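Local coordinates for protein RavA (Legionella pneumophila str. Paris, PDB 6WO6) that is an effector of the pathogen Legionella pneumophila, linked by name to cell invasion and probably acting inside infected host cells, at residues A[56-64]-A[78-88]; A[166-177]-A[199-210]. The protein carries 2 engineered substitutions. All coordinates share one frame; numbering follows the deposited sequence.

Overall arrangement
RavA is an elongated protein built of helices and loops, without strands, and its two contacts show how one packing principle adapts to place. The centre of contact 1 lies about 31 Å from the centre of the chain; it joins helices 54-66 and 77-92 in an antiparallel pair that is partly buried. The centre of contact 2, about 4 Å from that of the chain, is buried, and helix 162-181 there meets a short helix and the 3-10 segment that follows after a break at F203. The two share no helix and do not touch. Aliphatic groups and aromatic rings dominate both. Contact 1 adds one weak histidine bond to a carbonyl, whereas contact 2 adds a lysine-glutamate salt bridge and a water.

Contact 1: A[56-64]-A[78-88]; sequences ELKDFAHAI and HSFLFQAYQVK
I64 inserts its side chain among H78, L81, F82 and Y85, a knob-into-hole packing that fastens helices 54-66 and 77-92 into an antiparallel helical hairpin. The short segments run at 159° to one another, and their axes come within 10.8 Å. The two branches of I64 divide the work. CD1 reaches CG of L81 at 3.9 Å and also meets CB of Y85, while CG2 turns to the H78 ring and approaches the edge of the F82 ring, 4.1 Å from CD1 of that phenylalanine.

One helical turn away, the Y85 ring spreads across the first helix. CA of A61 lies over one of its faces, off-centre, and A61 CB is 3.5 Å from Y85 CZ. L57 closes the other end of this patch, its CD2 placed 3.8 Å from CE1 of Y85. With CG anti to the backbone N (chi1 166°), the tyrosine projects across the interface toward that turn of helix 54-66.

Farther out, F60 touches L81 more loosely, and its ring also meets Y17 edge-to-face. Both F60 and L81 rest on L48 of helix 38-51, which extends the apolar layer beyond the pair. K88 contributes its aliphatic stem beside L57, while its ammonium group is bonded to the backbone carbonyls of V49 and C52, tying helix 77-92 to the C-terminal end of helix 38-51 and the residue just beyond it. At the other end of the hairpin, NE2 of H78 approaches the carbonyl O of I64 in the plane of the imidazole, a weak hydrogen bond of 3.2 Å bent to 130°.

Contact 2: A[166-177]-A[199-210]; sequences KVGHAFAVRRDI and SCIEFASLFNVI
Buried apolar packing, closed at one end by the K166-E202 salt bridge, seats 199-210 along helix 162-181 near the middle of the chain. Two CH-pi contacts carry it. CB of A170 stands over the centre of the F203 ring, 3.6 Å from the centroid and 10° off the normal. Farther along, I177 crosses F207 at about a right angle and sets CD1 over that ring's face, 3.4 Å from its centroid; F207 also stacks on F240. Between the rings, L206 brings CD1 to within 3.9 Å of V173 CG1, and helix 131-141 backs it through L136.

At the polar end, K166 bends at chi2 (-63°), bringing NZ 2.8 Å from OE2 of E202 on that oxygen's syn lone pair; a weaker bond reaches OE1. A water lies 3.1 Å from S199 OG, accepts a weak bond from H169 ND1 and donates to E202 OE1, joining the salt bridge to both residues.

F203 is where the chain leaves helical geometry after helix 197-202, before 204-210 winds on as a 3-10 segment. Its ring lies against the long helix at this break: a short helix, break and 3-10 segment packed along a longer helix in an elongated all-alpha protein.

Contact 1: A[56-64]-A[78-88]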
# COMPACT_ATOMS: atom_id res chain seq x y z
N GLU A 56 -26.21 -2.63 5.67
CA GLU A 56 -27.31 -3.28 6.37
C GLU A 56 -26.84 -4.33 7.37
O GLU A 56 -27.66 -4.81 8.16
CB GLU A 56 -28.26 -3.93 5.36
CG GLU A 56 -28.75 -2.97 4.28
CD GLU A 56 -29.80 -3.58 3.38
OE1 GLU A 56 -30.54 -4.47 3.84
OE2 GLU A 56 -29.88 -3.17 2.20
N LEU A 57 -25.55 -4.68 7.37
CA LEU A 57 -25.02 -5.72 8.25
C LEU A 57 -25.50 -5.54 9.69
O LEU A 57 -26.14 -6.44 10.26
CB LEU A 57 -23.49 -5.73 8.20
CG LEU A 57 -22.84 -6.69 7.21
CD1 LEU A 57 -21.32 -6.57 7.27
CD2 LEU A 57 -23.27 -8.12 7.49
N LYS A 58 -25.22 -4.38 10.28
CA LYS A 58 -25.66 -4.10 11.65
C LYS A 58 -27.16 -4.34 11.80
O LYS A 58 -27.59 -5.08 12.70
CB LYS A 58 -25.30 -2.66 12.03
N ASP A 59 -27.96 -3.76 10.91
CA ASP A 59 -29.39 -4.03 10.91
C ASP A 59 -29.65 -5.53 10.88
O ASP A 59 -30.33 -6.08 11.75
CB ASP A 59 -30.07 -3.34 9.73
CG ASP A 59 -30.21 -1.84 9.93
OD1 ASP A 59 -30.47 -1.41 11.08
OD2 ASP A 59 -30.07 -1.10 8.94
N PHE A 60 -29.05 -6.22 9.89
CA PHE A 60 -29.21 -7.66 9.78
C PHE A 60 -28.87 -8.36 11.09
O PHE A 60 -29.55 -9.30 11.50
CB PHE A 60 -28.34 -8.20 8.65
CG PHE A 60 -28.66 -9.62 8.26
CD1 PHE A 60 -29.95 -10.11 8.38
CD2 PHE A 60 -27.67 -10.46 7.78
CE1 PHE A 60 -30.25 -11.41 8.03
CE2 PHE A 60 -27.96 -11.77 7.42
CZ PHE A 60 -29.26 -12.24 7.55
N ALA A 61 -27.83 -7.88 11.77
CA ALA A 61 -27.46 -8.45 13.06
C ALA A 61 -28.66 -8.53 13.99
O ALA A 61 -29.04 -9.61 14.45
CB ALA A 61 -26.33 -7.64 13.70
N HIS A 62 -29.31 -7.38 14.22
CA HIS A 62 -30.46 -7.36 15.11
C HIS A 62 -31.55 -8.31 14.62
O HIS A 62 -32.21 -8.98 15.42
CB HIS A 62 -31.00 -5.94 15.25
CG HIS A 62 -30.04 -5.00 15.93
ND1 HIS A 62 -29.11 -5.43 16.85
CD2 HIS A 62 -29.87 -3.67 15.82
CE1 HIS A 62 -28.41 -4.40 17.28
NE2 HIS A 62 -28.85 -3.31 16.67
N ALA A 63 -31.71 -8.41 13.30
CA ALA A 63 -32.69 -9.34 12.74
C ALA A 63 -32.41 -10.76 13.23
O ALA A 63 -33.31 -11.44 13.74
CB ALA A 63 -32.66 -9.28 11.21
N ILE A 64 -31.16 -11.21 13.12
CA ILE A 64 -30.81 -12.54 13.58
C ILE A 64 -31.11 -12.69 15.07
O ILE A 64 -31.51 -13.76 15.53
CB ILE A 64 -29.33 -12.84 13.27
CG1 ILE A 64 -29.07 -12.75 11.76
CG2 ILE A 64 -28.92 -14.20 13.80
CD1 ILE A 64 -27.62 -12.94 11.38
N HIS A 78 -30.25 -21.19 12.90
CA HIS A 78 -29.80 -19.94 13.51
C HIS A 78 -28.31 -19.99 13.83
O HIS A 78 -27.61 -18.98 13.70
CB HIS A 78 -30.62 -19.64 14.76
CG HIS A 78 -30.17 -18.41 15.49
ND1 HIS A 78 -29.16 -18.43 16.43
CD2 HIS A 78 -30.59 -17.13 15.42
CE1 HIS A 78 -28.98 -17.21 16.90
NE2 HIS A 78 -29.84 -16.40 16.30
N SER A 79 -27.82 -21.16 14.25
CA SER A 79 -26.39 -21.31 14.53
C SER A 79 -25.56 -21.04 13.29
O SER A 79 -24.58 -20.28 13.32
CB SER A 79 -26.12 -22.71 15.08
OG SER A 79 -24.74 -22.91 15.34
N PHE A 80 -25.93 -21.67 12.17
CA PHE A 80 -25.23 -21.46 10.91
C PHE A 80 -25.28 -19.99 10.49
O PHE A 80 -24.26 -19.41 10.09
CB PHE A 80 -25.82 -22.34 9.81
CG PHE A 80 -25.52 -23.80 9.98
CD1 PHE A 80 -26.32 -24.61 10.76
CD2 PHE A 80 -24.43 -24.37 9.34
CE1 PHE A 80 -26.05 -25.96 10.91
CE2 PHE A 80 -24.14 -25.72 9.48
CZ PHE A 80 -24.96 -26.51 10.26
N LEU A 81 -26.47 -19.38 10.58
CA LEU A 81 -26.60 -17.99 10.14
C LEU A 81 -25.76 -17.05 10.99
O LEU A 81 -25.13 -16.13 10.47
CB LEU A 81 -28.07 -17.57 10.15
CG LEU A 81 -28.35 -16.27 9.40
CD1 LEU A 81 -27.89 -16.40 7.96
CD2 LEU A 81 -29.82 -15.89 9.46
N PHE A 82 -25.74 -17.27 12.31
CA PHE A 82 -24.96 -16.40 13.18
C PHE A 82 -23.46 -16.58 12.93
O PHE A 82 -22.72 -15.59 12.91
CB PHE A 82 -25.29 -16.66 14.65
CG PHE A 82 -24.74 -15.63 15.58
CD1 PHE A 82 -25.30 -14.36 15.64
CD2 PHE A 82 -23.65 -15.91 16.38
CE1 PHE A 82 -24.79 -13.40 16.49
CE2 PHE A 82 -23.13 -14.95 17.24
CZ PHE A 82 -23.70 -13.69 17.29
N GLN A 83 -23.01 -17.82 12.74
CA GLN A 83 -21.59 -18.03 12.44
C GLN A 83 -21.20 -17.37 11.11
O GLN A 83 -20.11 -16.80 10.99
CB GLN A 83 -21.27 -19.52 12.42
CG GLN A 83 -21.27 -20.17 13.80
CD GLN A 83 -21.04 -21.67 13.74
OE1 GLN A 83 -19.93 -22.15 13.97
NE2 GLN A 83 -22.09 -22.42 13.44
N ALA A 84 -22.09 -17.44 10.11
CA ALA A 84 -21.80 -16.80 8.83
C ALA A 84 -21.72 -15.28 8.97
O ALA A 84 -20.82 -14.64 8.41
CB ALA A 84 -22.85 -17.20 7.80
N TYR A 85 -22.67 -14.70 9.71
CA TYR A 85 -22.60 -13.26 9.99
C TYR A 85 -21.31 -12.91 10.70
O TYR A 85 -20.70 -11.87 10.43
CB TYR A 85 -23.80 -12.81 10.83
CG TYR A 85 -23.62 -11.42 11.42
CD1 TYR A 85 -23.85 -10.29 10.66
CD2 TYR A 85 -23.20 -11.26 12.73
CE1 TYR A 85 -23.67 -9.02 11.19
CE2 TYR A 85 -23.02 -10.00 13.27
CZ TYR A 85 -23.25 -8.88 12.50
OH TYR A 85 -23.08 -7.62 13.03
N GLN A 86 -20.87 -13.76 11.64
CA GLN A 86 -19.62 -13.51 12.35
C GLN A 86 -18.44 -13.47 11.38
O GLN A 86 -17.60 -12.56 11.44
CB GLN A 86 -19.40 -14.58 13.41
CG GLN A 86 -20.26 -14.42 14.65
CD GLN A 86 -19.82 -13.27 15.52
OE1 GLN A 86 -18.88 -13.39 16.30
NE2 GLN A 86 -20.49 -12.13 15.38
N VAL A 87 -18.38 -14.45 10.47
CA VAL A 87 -17.30 -14.48 9.48
C VAL A 87 -17.28 -13.19 8.68
O VAL A 87 -16.24 -12.52 8.57
CB VAL A 87 -17.45 -15.71 8.57
CG1 VAL A 87 -16.45 -15.64 7.42
CG2 VAL A 87 -17.25 -16.99 9.37
N LYS A 88 -18.42 -12.82 8.09
CA LYS A 88 -18.44 -11.65 7.23
C LYS A 88 -18.16 -10.37 8.01
O LYS A 88 -17.45 -9.48 7.52
CB LYS A 88 -19.77 -11.54 6.48
CG LYS A 88 -19.88 -10.28 5.63
CD LYS A 88 -20.63 -10.52 4.33
CE LYS A 88 -20.82 -9.21 3.57
NZ LYS A 88 -21.55 -9.41 2.29

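Contact 2: A[166-177]-A[199-210]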
# COMPACT_ATOMS: atom_id res chain seq x y z
N LYS A 166 -1.51 -11.39 -1.81
CA LYS A 166 -1.58 -9.93 -1.89
C LYS A 166 -1.05 -9.28 -0.62
O LYS A 166 -0.39 -8.23 -0.67
CB LYS A 166 -3.02 -9.48 -2.16
CG LYS A 166 -3.57 -9.90 -3.51
CD LYS A 166 -2.80 -9.28 -4.66
CE LYS A 166 -3.30 -9.80 -5.99
NZ LYS A 166 -2.42 -9.40 -7.12
N VAL A 167 -1.32 -9.89 0.54
CA VAL A 167 -0.80 -9.34 1.79
C VAL A 167 0.72 -9.41 1.82
O VAL A 167 1.39 -8.46 2.23
CB VAL A 167 -1.43 -10.07 3.00
CG1 VAL A 167 -0.63 -9.79 4.27
CG2 VAL A 167 -2.87 -9.62 3.18
N GLY A 168 1.28 -10.54 1.37
CA GLY A 168 2.73 -10.62 1.25
C GLY A 168 3.30 -9.54 0.34
O GLY A 168 4.30 -8.90 0.67
N HIS A 169 2.64 -9.31 -0.80
CA HIS A 169 3.12 -8.31 -1.75
C HIS A 169 3.10 -6.91 -1.15
O HIS A 169 4.08 -6.15 -1.27
CB HIS A 169 2.28 -8.36 -3.02
CG HIS A 169 2.47 -9.62 -3.82
ND1 HIS A 169 1.59 -10.00 -4.81
CD2 HIS A 169 3.43 -10.56 -3.78
CE1 HIS A 169 2.00 -11.14 -5.34
NE2 HIS A 169 3.12 -11.50 -4.73
N ALA A 170 1.99 -6.54 -0.51
CA ALA A 170 1.88 -5.21 0.08
C ALA A 170 2.89 -5.02 1.21
O ALA A 170 3.50 -3.94 1.33
CB ALA A 170 0.46 -4.97 0.59
N PHE A 171 3.09 -6.05 2.04
CA PHE A 171 4.11 -5.97 3.08
C PHE A 171 5.50 -5.76 2.49
O PHE A 171 6.29 -4.96 3.01
CB PHE A 171 4.08 -7.23 3.95
CG PHE A 171 3.05 -7.19 5.04
CD1 PHE A 171 2.56 -5.98 5.51
CD2 PHE A 171 2.58 -8.37 5.60
CE1 PHE A 171 1.62 -5.95 6.52
CE2 PHE A 171 1.63 -8.34 6.61
CZ PHE A 171 1.15 -7.13 7.07
N ALA A 172 5.81 -6.47 1.40
CA ALA A 172 7.11 -6.30 0.76
C ALA A 172 7.29 -4.88 0.24
O ALA A 172 8.36 -4.28 0.40
CB ALA A 172 7.27 -7.31 -0.38
N VAL A 173 6.26 -4.33 -0.41
CA VAL A 173 6.37 -2.98 -0.95
C VAL A 173 6.57 -1.97 0.17
O VAL A 173 7.40 -1.06 0.07
CB VAL A 173 5.14 -2.64 -1.81
CG1 VAL A 173 5.08 -1.15 -2.10
CG2 VAL A 173 5.19 -3.43 -3.11
N ARG A 174 5.83 -2.12 1.28
CA ARG A 174 6.01 -1.21 2.41
C ARG A 174 7.42 -1.31 2.99
O ARG A 174 8.07 -0.30 3.26
CB ARG A 174 4.96 -1.51 3.48
CG ARG A 174 5.09 -0.65 4.73
CD ARG A 174 4.37 0.68 4.58
NE ARG A 174 4.78 1.64 5.59
CZ ARG A 174 4.28 1.70 6.82
NH1 ARG A 174 4.71 2.61 7.68
NH2 ARG A 174 3.34 0.84 7.20
N ARG A 175 7.90 -2.54 3.18
CA ARG A 175 9.24 -2.75 3.73
C ARG A 175 10.31 -2.11 2.86
O ARG A 175 11.25 -1.48 3.36
CB ARG A 175 9.50 -4.24 3.90
CG ARG A 175 10.92 -4.59 4.34
CD ARG A 175 11.20 -6.07 4.15
NE ARG A 175 11.02 -6.48 2.75
CZ ARG A 175 11.32 -7.68 2.28
NH1 ARG A 175 11.12 -7.96 1.00
NH2 ARG A 175 11.84 -8.61 3.08
N ASP A 176 10.18 -2.25 1.53
CA ASP A 176 11.21 -1.71 0.65
C ASP A 176 11.11 -0.20 0.52
O ASP A 176 12.13 0.47 0.33
CB ASP A 176 11.14 -2.38 -0.72
CG ASP A 176 11.79 -3.75 -0.73
OD1 ASP A 176 12.25 -4.19 0.35
OD2 ASP A 176 11.85 -4.38 -1.80
N ILE A 177 9.92 0.35 0.69
CA ILE A 177 9.78 1.83 0.60
C ILE A 177 10.41 2.45 1.84
O ILE A 177 10.83 3.58 1.75
CB ILE A 177 8.31 2.23 0.49
CG1 ILE A 177 7.73 1.88 -0.87
CG2 ILE A 177 8.15 3.70 0.79
CD1 ILE A 177 6.38 2.44 -1.08
N SER A 199 3.37 -5.11 -8.23
CA SER A 199 3.12 -4.89 -6.81
C SER A 199 3.15 -3.41 -6.47
O SER A 199 2.35 -2.93 -5.66
CB SER A 199 4.14 -5.65 -5.96
OG SER A 199 3.85 -7.04 -5.93
N CYS A 200 4.08 -2.66 -7.09
CA CYS A 200 4.12 -1.21 -6.88
C CYS A 200 2.85 -0.54 -7.38
O CYS A 200 2.31 0.35 -6.73
CB CYS A 200 5.35 -0.61 -7.56
SG CYS A 200 6.95 -1.11 -6.86
N ILE A 201 2.36 -0.97 -8.55
CA ILE A 201 1.17 -0.33 -9.12
C ILE A 201 -0.08 -0.71 -8.33
O ILE A 201 -0.91 0.15 -8.02
CB ILE A 201 1.04 -0.71 -10.61
CG1 ILE A 201 2.19 -0.09 -11.41
CG2 ILE A 201 -0.30 -0.26 -11.16
CD1 ILE A 201 2.21 -0.49 -12.87
N GLU A 202 -0.22 -1.99 -7.99
CA GLU A 202 -1.41 -2.45 -7.26
C GLU A 202 -1.55 -1.75 -5.92
O GLU A 202 -2.68 -1.53 -5.46
CB GLU A 202 -1.36 -3.96 -7.07
CG GLU A 202 -2.14 -4.76 -8.10
CD GLU A 202 -2.08 -6.26 -7.85
OE1 GLU A 202 -1.35 -6.68 -6.93
OE2 GLU A 202 -2.77 -7.01 -8.58
N PHE A 203 -0.44 -1.41 -5.27
CA PHE A 203 -0.44 -0.81 -3.95
C PHE A 203 0.20 0.57 -3.97
O PHE A 203 0.95 0.94 -3.07
CB PHE A 203 0.27 -1.71 -2.94
CG PHE A 203 -0.36 -3.07 -2.79
CD1 PHE A 203 -1.52 -3.24 -2.05
CD2 PHE A 203 0.22 -4.18 -3.39
CE1 PHE A 203 -2.09 -4.49 -1.92
CE2 PHE A 203 -0.35 -5.43 -3.26
CZ PHE A 203 -1.51 -5.59 -2.52
N ALA A 204 -0.11 1.36 -5.00
CA ALA A 204 0.54 2.66 -5.20
C ALA A 204 0.26 3.63 -4.06
O ALA A 204 1.08 4.53 -3.82
CB ALA A 204 0.10 3.27 -6.52
N SER A 205 -0.86 3.48 -3.35
CA SER A 205 -1.15 4.36 -2.22
C SER A 205 -0.05 4.32 -1.17
O SER A 205 0.16 5.31 -0.45
CB SER A 205 -2.49 4.00 -1.59
OG SER A 205 -3.51 3.92 -2.56
N LEU A 206 0.67 3.20 -1.08
CA LEU A 206 1.77 3.08 -0.12
C LEU A 206 2.88 4.09 -0.38
O LEU A 206 3.66 4.38 0.54
CB LEU A 206 2.34 1.67 -0.14
CG LEU A 206 1.44 0.57 0.42
CD1 LEU A 206 2.18 -0.76 0.44
CD2 LEU A 206 0.98 0.96 1.82
N PHE A 207 2.98 4.63 -1.59
CA PHE A 207 4.00 5.64 -1.84
C PHE A 207 3.61 7.02 -1.33
O PHE A 207 4.46 7.92 -1.33
CB PHE A 207 4.33 5.68 -3.34
CG PHE A 207 5.01 4.43 -3.84
CD1 PHE A 207 6.39 4.33 -3.81
CD2 PHE A 207 4.26 3.35 -4.29
CE1 PHE A 207 7.01 3.17 -4.25
CE2 PHE A 207 4.89 2.20 -4.73
CZ PHE A 207 6.26 2.11 -4.71
N ASN A 208 2.37 7.19 -0.86
CA ASN A 208 1.96 8.45 -0.26
C ASN A 208 2.82 8.84 0.93
O ASN A 208 2.78 9.99 1.36
CB ASN A 208 0.49 8.38 0.16
CG ASN A 208 -0.46 8.35 -1.02
OD1 ASN A 208 -0.04 8.45 -2.17
ND2 ASN A 208 -1.75 8.21 -0.74
N VAL A 209 3.60 7.90 1.47
CA VAL A 209 4.47 8.21 2.60
C VAL A 209 5.63 9.10 2.17
O VAL A 209 6.18 9.85 2.99
CB VAL A 209 4.96 6.90 3.26
CG1 VAL A 209 5.82 6.10 2.30
CG2 VAL A 209 5.72 7.20 4.55
N ILE A 210 6.02 9.06 0.89
CA ILE A 210 7.16 9.87 0.45
C ILE A 210 6.78 11.30 0.12
O ILE A 210 7.64 12.08 -0.31
CB ILE A 210 7.87 9.28 -0.79
CG1 ILE A 210 7.02 9.45 -2.04
CG2 ILE A 210 8.24 7.82 -0.56
CD1 ILE A 210 7.64 8.88 -3.30
O HOH W 1 0.87 -7.78 -6.63